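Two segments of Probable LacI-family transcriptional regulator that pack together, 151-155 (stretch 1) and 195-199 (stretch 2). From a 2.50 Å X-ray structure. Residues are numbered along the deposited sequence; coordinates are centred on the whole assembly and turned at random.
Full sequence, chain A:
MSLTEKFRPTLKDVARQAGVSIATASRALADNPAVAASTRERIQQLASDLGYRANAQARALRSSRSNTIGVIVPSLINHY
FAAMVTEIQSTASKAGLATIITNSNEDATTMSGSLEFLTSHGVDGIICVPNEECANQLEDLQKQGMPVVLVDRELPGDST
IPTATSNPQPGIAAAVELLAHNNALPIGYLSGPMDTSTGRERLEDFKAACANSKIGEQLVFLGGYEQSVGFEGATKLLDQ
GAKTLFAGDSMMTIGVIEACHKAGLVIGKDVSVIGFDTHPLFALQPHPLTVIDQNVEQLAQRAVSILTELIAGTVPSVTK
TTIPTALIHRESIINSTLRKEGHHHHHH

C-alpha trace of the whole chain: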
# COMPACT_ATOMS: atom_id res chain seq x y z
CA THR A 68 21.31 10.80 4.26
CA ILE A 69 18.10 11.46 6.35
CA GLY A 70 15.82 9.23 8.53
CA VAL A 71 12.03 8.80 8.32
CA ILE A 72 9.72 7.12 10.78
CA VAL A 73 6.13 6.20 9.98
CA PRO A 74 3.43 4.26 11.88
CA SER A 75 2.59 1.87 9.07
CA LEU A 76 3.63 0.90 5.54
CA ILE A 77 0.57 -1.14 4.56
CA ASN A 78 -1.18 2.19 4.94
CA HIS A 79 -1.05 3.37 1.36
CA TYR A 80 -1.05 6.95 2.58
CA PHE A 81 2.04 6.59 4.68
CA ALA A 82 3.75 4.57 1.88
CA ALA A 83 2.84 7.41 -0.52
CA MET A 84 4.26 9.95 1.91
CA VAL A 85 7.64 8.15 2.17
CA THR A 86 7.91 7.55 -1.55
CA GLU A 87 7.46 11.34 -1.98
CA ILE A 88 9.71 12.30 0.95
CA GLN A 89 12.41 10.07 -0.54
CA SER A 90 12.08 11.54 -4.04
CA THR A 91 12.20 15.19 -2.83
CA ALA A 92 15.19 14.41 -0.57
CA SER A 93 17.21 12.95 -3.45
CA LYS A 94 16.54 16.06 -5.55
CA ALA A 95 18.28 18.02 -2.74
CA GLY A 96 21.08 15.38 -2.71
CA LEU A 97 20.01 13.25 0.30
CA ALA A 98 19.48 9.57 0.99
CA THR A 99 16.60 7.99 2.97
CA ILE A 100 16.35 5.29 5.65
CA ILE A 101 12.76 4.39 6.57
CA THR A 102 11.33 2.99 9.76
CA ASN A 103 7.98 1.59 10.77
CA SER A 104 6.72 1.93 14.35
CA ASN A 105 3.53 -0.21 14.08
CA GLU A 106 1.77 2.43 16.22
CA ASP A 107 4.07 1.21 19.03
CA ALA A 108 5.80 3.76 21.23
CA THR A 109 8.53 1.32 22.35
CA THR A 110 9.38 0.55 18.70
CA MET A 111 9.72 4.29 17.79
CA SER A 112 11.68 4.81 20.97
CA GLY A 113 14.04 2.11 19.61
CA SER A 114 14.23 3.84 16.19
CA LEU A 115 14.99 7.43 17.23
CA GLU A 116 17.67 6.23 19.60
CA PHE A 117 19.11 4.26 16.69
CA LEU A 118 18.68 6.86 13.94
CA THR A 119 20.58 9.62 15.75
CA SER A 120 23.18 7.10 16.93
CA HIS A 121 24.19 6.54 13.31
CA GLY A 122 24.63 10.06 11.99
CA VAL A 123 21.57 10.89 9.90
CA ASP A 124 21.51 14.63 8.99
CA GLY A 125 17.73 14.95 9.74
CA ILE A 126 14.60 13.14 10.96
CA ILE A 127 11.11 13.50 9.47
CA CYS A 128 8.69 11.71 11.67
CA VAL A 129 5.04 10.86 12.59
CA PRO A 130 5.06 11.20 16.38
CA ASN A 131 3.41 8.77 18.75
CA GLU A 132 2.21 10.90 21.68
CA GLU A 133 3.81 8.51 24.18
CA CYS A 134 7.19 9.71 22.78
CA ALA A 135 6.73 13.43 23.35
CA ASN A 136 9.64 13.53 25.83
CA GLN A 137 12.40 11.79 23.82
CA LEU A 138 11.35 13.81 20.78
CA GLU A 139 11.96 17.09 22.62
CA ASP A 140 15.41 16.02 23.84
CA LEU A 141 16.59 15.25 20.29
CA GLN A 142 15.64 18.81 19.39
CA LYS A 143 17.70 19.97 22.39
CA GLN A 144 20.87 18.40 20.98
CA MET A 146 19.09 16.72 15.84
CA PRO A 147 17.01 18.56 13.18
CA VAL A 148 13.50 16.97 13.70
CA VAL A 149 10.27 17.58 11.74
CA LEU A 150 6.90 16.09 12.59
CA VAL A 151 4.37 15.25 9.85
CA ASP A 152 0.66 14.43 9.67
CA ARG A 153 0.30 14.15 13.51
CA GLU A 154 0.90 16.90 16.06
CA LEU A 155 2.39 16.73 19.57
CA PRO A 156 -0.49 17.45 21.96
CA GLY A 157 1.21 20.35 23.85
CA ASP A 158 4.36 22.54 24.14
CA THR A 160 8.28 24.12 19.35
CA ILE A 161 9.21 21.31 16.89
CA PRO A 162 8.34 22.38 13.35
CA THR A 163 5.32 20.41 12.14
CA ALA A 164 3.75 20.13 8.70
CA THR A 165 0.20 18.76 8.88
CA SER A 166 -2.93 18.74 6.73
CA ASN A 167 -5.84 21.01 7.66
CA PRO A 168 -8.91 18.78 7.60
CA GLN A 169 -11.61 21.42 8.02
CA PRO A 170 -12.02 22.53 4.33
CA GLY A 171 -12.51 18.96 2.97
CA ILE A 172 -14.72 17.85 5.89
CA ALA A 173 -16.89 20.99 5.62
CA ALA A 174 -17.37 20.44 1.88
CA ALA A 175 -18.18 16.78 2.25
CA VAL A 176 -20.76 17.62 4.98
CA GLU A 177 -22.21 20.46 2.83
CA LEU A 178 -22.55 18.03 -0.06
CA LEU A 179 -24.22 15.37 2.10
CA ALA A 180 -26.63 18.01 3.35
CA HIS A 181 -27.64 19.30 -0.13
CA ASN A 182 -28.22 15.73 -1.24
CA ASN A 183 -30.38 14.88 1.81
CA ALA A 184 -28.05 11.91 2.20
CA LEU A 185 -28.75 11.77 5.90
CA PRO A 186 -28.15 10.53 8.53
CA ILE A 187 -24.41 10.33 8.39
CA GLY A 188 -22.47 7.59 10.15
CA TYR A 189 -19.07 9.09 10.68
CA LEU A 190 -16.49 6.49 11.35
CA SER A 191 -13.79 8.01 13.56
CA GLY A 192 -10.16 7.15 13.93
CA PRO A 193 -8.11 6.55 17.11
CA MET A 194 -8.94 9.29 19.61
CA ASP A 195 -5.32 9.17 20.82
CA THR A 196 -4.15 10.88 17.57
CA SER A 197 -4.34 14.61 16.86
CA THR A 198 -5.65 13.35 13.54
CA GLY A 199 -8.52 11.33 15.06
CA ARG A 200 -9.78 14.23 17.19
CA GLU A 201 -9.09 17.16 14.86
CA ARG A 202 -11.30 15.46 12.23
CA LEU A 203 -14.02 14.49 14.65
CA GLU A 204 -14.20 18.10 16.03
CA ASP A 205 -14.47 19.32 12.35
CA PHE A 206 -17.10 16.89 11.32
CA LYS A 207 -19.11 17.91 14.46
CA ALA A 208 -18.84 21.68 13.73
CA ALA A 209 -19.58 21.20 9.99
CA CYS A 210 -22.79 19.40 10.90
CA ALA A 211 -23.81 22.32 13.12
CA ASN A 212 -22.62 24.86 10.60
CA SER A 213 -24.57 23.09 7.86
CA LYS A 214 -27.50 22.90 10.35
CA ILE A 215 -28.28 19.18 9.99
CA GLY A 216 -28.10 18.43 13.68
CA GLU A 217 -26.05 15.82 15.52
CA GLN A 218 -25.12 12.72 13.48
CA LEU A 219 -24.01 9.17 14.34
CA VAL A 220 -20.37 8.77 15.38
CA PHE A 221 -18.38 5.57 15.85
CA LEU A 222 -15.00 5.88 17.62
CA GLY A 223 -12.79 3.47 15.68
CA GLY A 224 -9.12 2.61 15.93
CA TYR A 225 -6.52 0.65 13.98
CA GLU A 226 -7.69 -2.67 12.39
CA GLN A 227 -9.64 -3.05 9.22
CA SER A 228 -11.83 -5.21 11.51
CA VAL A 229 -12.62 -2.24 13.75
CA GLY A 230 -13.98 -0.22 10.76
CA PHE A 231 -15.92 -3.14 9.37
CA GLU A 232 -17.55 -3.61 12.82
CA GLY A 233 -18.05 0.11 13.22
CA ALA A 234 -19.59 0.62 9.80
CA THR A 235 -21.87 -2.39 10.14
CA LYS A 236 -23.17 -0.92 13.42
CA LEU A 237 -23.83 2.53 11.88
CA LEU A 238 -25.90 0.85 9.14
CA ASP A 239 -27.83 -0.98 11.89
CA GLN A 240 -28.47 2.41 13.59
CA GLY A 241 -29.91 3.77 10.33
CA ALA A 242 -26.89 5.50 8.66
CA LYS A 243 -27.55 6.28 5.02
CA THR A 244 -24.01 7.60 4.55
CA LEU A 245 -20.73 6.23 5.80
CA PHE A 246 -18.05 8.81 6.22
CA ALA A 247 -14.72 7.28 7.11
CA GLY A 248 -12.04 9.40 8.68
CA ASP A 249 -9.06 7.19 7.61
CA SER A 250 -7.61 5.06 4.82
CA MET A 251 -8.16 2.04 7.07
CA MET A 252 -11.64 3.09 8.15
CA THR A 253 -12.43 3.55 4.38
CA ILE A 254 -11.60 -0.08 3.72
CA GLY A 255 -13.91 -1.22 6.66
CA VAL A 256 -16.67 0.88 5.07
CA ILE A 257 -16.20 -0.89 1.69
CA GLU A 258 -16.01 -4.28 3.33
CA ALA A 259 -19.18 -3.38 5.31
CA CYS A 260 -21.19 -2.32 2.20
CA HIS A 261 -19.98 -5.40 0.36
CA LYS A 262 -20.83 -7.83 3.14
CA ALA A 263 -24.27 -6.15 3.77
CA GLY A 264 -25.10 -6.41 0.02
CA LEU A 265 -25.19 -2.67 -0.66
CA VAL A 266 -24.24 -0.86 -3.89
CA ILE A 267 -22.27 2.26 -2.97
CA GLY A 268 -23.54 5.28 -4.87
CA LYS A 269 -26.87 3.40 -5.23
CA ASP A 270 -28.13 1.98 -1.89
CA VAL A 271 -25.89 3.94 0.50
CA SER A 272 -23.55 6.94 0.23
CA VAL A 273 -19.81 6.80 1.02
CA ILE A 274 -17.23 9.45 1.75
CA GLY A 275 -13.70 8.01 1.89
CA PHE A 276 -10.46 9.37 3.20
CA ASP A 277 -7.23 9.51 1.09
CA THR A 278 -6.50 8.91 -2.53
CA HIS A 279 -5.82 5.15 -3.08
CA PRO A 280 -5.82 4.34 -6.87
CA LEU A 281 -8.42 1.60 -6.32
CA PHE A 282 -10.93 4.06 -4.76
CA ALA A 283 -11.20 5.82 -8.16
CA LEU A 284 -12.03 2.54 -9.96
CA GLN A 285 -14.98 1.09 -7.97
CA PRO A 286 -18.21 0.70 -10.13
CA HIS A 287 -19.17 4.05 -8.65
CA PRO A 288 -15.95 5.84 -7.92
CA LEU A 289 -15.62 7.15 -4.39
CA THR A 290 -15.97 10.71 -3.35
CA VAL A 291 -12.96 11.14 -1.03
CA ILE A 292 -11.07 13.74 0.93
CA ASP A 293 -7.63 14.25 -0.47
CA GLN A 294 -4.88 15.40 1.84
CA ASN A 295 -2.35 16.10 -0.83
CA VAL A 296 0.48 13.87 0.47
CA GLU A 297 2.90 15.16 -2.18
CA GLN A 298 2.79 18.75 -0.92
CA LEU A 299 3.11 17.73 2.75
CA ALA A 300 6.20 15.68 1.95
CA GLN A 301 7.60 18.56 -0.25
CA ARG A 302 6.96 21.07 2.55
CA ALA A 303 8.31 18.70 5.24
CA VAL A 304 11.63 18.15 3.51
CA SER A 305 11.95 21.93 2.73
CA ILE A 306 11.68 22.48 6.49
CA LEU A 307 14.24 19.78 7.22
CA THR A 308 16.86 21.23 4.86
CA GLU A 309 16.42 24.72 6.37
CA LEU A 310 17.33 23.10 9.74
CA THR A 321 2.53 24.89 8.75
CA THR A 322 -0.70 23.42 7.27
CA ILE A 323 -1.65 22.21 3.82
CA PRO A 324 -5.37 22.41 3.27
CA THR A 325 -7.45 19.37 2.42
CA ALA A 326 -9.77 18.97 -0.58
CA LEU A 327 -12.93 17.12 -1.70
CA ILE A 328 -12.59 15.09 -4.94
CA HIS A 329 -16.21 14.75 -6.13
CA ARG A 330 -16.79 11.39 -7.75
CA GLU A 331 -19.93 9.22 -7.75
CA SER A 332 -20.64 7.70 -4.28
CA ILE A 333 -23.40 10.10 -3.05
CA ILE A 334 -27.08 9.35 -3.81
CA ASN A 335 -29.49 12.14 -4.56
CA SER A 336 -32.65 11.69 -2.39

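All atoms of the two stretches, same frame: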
# COMPACT_ATOMS: atom_id res chain seq x y z
N VAL A 151 5.31 15.21 10.97
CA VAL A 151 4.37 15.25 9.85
C VAL A 151 3.08 14.52 10.14
O VAL A 151 3.08 13.48 10.84
CB VAL A 151 4.94 14.62 8.54
CG1 VAL A 151 5.60 15.64 7.73
CG2 VAL A 151 5.89 13.46 8.84
N ASP A 152 1.99 15.03 9.56
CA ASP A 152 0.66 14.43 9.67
C ASP A 152 0.03 14.51 11.08
O ASP A 152 -1.10 14.96 11.21
CB ASP A 152 0.67 12.97 9.17
CG ASP A 152 -0.71 12.48 8.79
OD1 ASP A 152 -1.12 11.44 9.33
OD2 ASP A 152 -1.38 13.15 7.95
N ARG A 153 0.76 14.09 12.12
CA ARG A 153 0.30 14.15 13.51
C ARG A 153 1.08 15.17 14.32
O ARG A 153 2.27 15.36 14.12
CB ARG A 153 0.43 12.80 14.18
CG ARG A 153 -0.55 11.82 13.70
CD ARG A 153 -0.38 10.50 14.41
NE ARG A 153 -1.12 9.44 13.74
CZ ARG A 153 -0.89 8.14 13.88
NH1 ARG A 153 0.07 7.72 14.70
NH2 ARG A 153 -1.62 7.26 13.21
N GLU A 154 0.38 15.80 15.26
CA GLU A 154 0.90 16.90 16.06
C GLU A 154 1.10 16.45 17.51
O GLU A 154 0.27 15.72 18.06
CB GLU A 154 -0.08 18.08 16.04
CG GLU A 154 0.20 19.20 15.04
CD GLU A 154 -0.14 20.61 15.59
OE1 GLU A 154 0.02 21.61 14.84
OE2 GLU A 154 -0.55 20.75 16.76
N LEU A 155 2.18 16.91 18.13
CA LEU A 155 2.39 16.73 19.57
C LEU A 155 1.32 17.50 20.32
O LEU A 155 1.07 18.66 19.99
CB LEU A 155 3.77 17.22 19.99
CG LEU A 155 5.02 16.39 19.71
CD1 LEU A 155 6.22 17.13 20.28
CD2 LEU A 155 4.92 14.98 20.28
N ASP A 195 -6.65 8.87 20.29
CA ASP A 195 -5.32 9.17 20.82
C ASP A 195 -4.38 9.84 19.78
O ASP A 195 -3.19 10.04 20.05
CB ASP A 195 -4.67 7.90 21.39
CG ASP A 195 -4.50 6.81 20.34
OD1 ASP A 195 -4.12 7.13 19.19
OD2 ASP A 195 -4.75 5.62 20.66
N THR A 196 -4.91 10.14 18.60
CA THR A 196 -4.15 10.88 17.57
C THR A 196 -4.73 12.28 17.38
O THR A 196 -5.95 12.48 17.50
CB THR A 196 -4.03 10.09 16.21
OG1 THR A 196 -5.30 9.60 15.77
CG2 THR A 196 -3.11 8.91 16.39
N SER A 197 -3.88 13.26 17.13
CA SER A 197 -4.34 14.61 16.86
C SER A 197 -5.28 14.55 15.65
O SER A 197 -6.30 15.23 15.57
CB SER A 197 -3.15 15.53 16.59
OG SER A 197 -2.24 14.95 15.66
N THR A 198 -4.89 13.70 14.72
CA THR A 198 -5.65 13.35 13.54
C THR A 198 -7.08 12.89 13.90
O THR A 198 -8.07 13.51 13.48
CB THR A 198 -4.76 12.35 12.75
OG1 THR A 198 -4.05 13.07 11.74
CG2 THR A 198 -5.52 11.17 12.16
N GLY A 199 -7.20 11.84 14.70
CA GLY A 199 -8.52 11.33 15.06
C GLY A 199 -9.45 12.35 15.70
O GLY A 199 -10.66 12.33 15.46

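Contact between segments 151-155 and 195-199 of a probable LacI-family transcriptional regulator. The first segment leaves Val151 and runs on without regular helix or strand; the second is a loop that turns into a helix at Ser197, and the helix continues beyond Gly199. The two backbones come closest where Arg153 faces Ser197, with their CA atoms 5.7 Å apart. The contact is small, burying 247 Å² summed over both sides, and Arg153, Ser197 and Thr198 cover the most surface, each touching at least two residues of the other segment.

Ser197 supplies the polar link. Its CB points toward the first segment, and chi1 of 48° (p) sets the hydroxyl against the extended chain at Arg153 and Glu154. There Glu154 N donates to Ser197 OG over 2.8 Å, with an N-H...O angle of 178°, so the amide hydrogen points almost straight at the oxygen. This is the one hydrogen bond between the segments. It satisfies the main-chain amide of Glu154, in a part of the chain that is neither helix nor strand, and it ties the start of the helix to that loop. The same oxygen lies 3.4 Å from Arg153 CA, an approach that follows from its position beside the peptide joining Arg153 to Glu154. The Glu154 side chain plays little part: its CB is 3.8 Å from Ser197 OG, but the chain then leads away, leaving the carboxylate clear of the second segment.

Arg153 gives the largest covered area, 61 Å². Its CB leaves sideways to the helix start, and an m, t, t side chain runs extended past the second segment, so that its aliphatic part and then its guanidinium pass along the neighbouring residues. Arg153 CG is 4.2 Å from Thr198 OG1, and farther out Arg153 NE is 3.4 Å from Thr196 CG2. That methyl lies over one face of the guanidinium, where the flat, delocalised group can accept a nonpolar neighbour while its in-plane N-H groups remain free to bond; NH1 and NH2 are hydrogen-bonded elsewhere in the structure.

Thr196 divides its two branches between different tasks. While CG2 meets the arginine, OG1 accepts from Gly199 N at 3.1 Å, with an angle of 151°, capping the helix from the N-cap position. The first turn of a helix has amides without partners from a preceding turn, and this hydroxyl takes up one of them. The cap therefore helps define the turn that carries Ser197 and Thr198.

Thr198, also directed toward the first segment, packs beside Asp152 and Arg153. Thr198 OG1 is 3.5 Å from Asp152 O and 4.1 Å from Asp152 OD1, close packing of polar atoms without a hydrogen bond. Behind it, Arg153 N bonds to Val151 O at 2.7 Å, closing a tight local turn about Asp152, whose phi of 69° is positive.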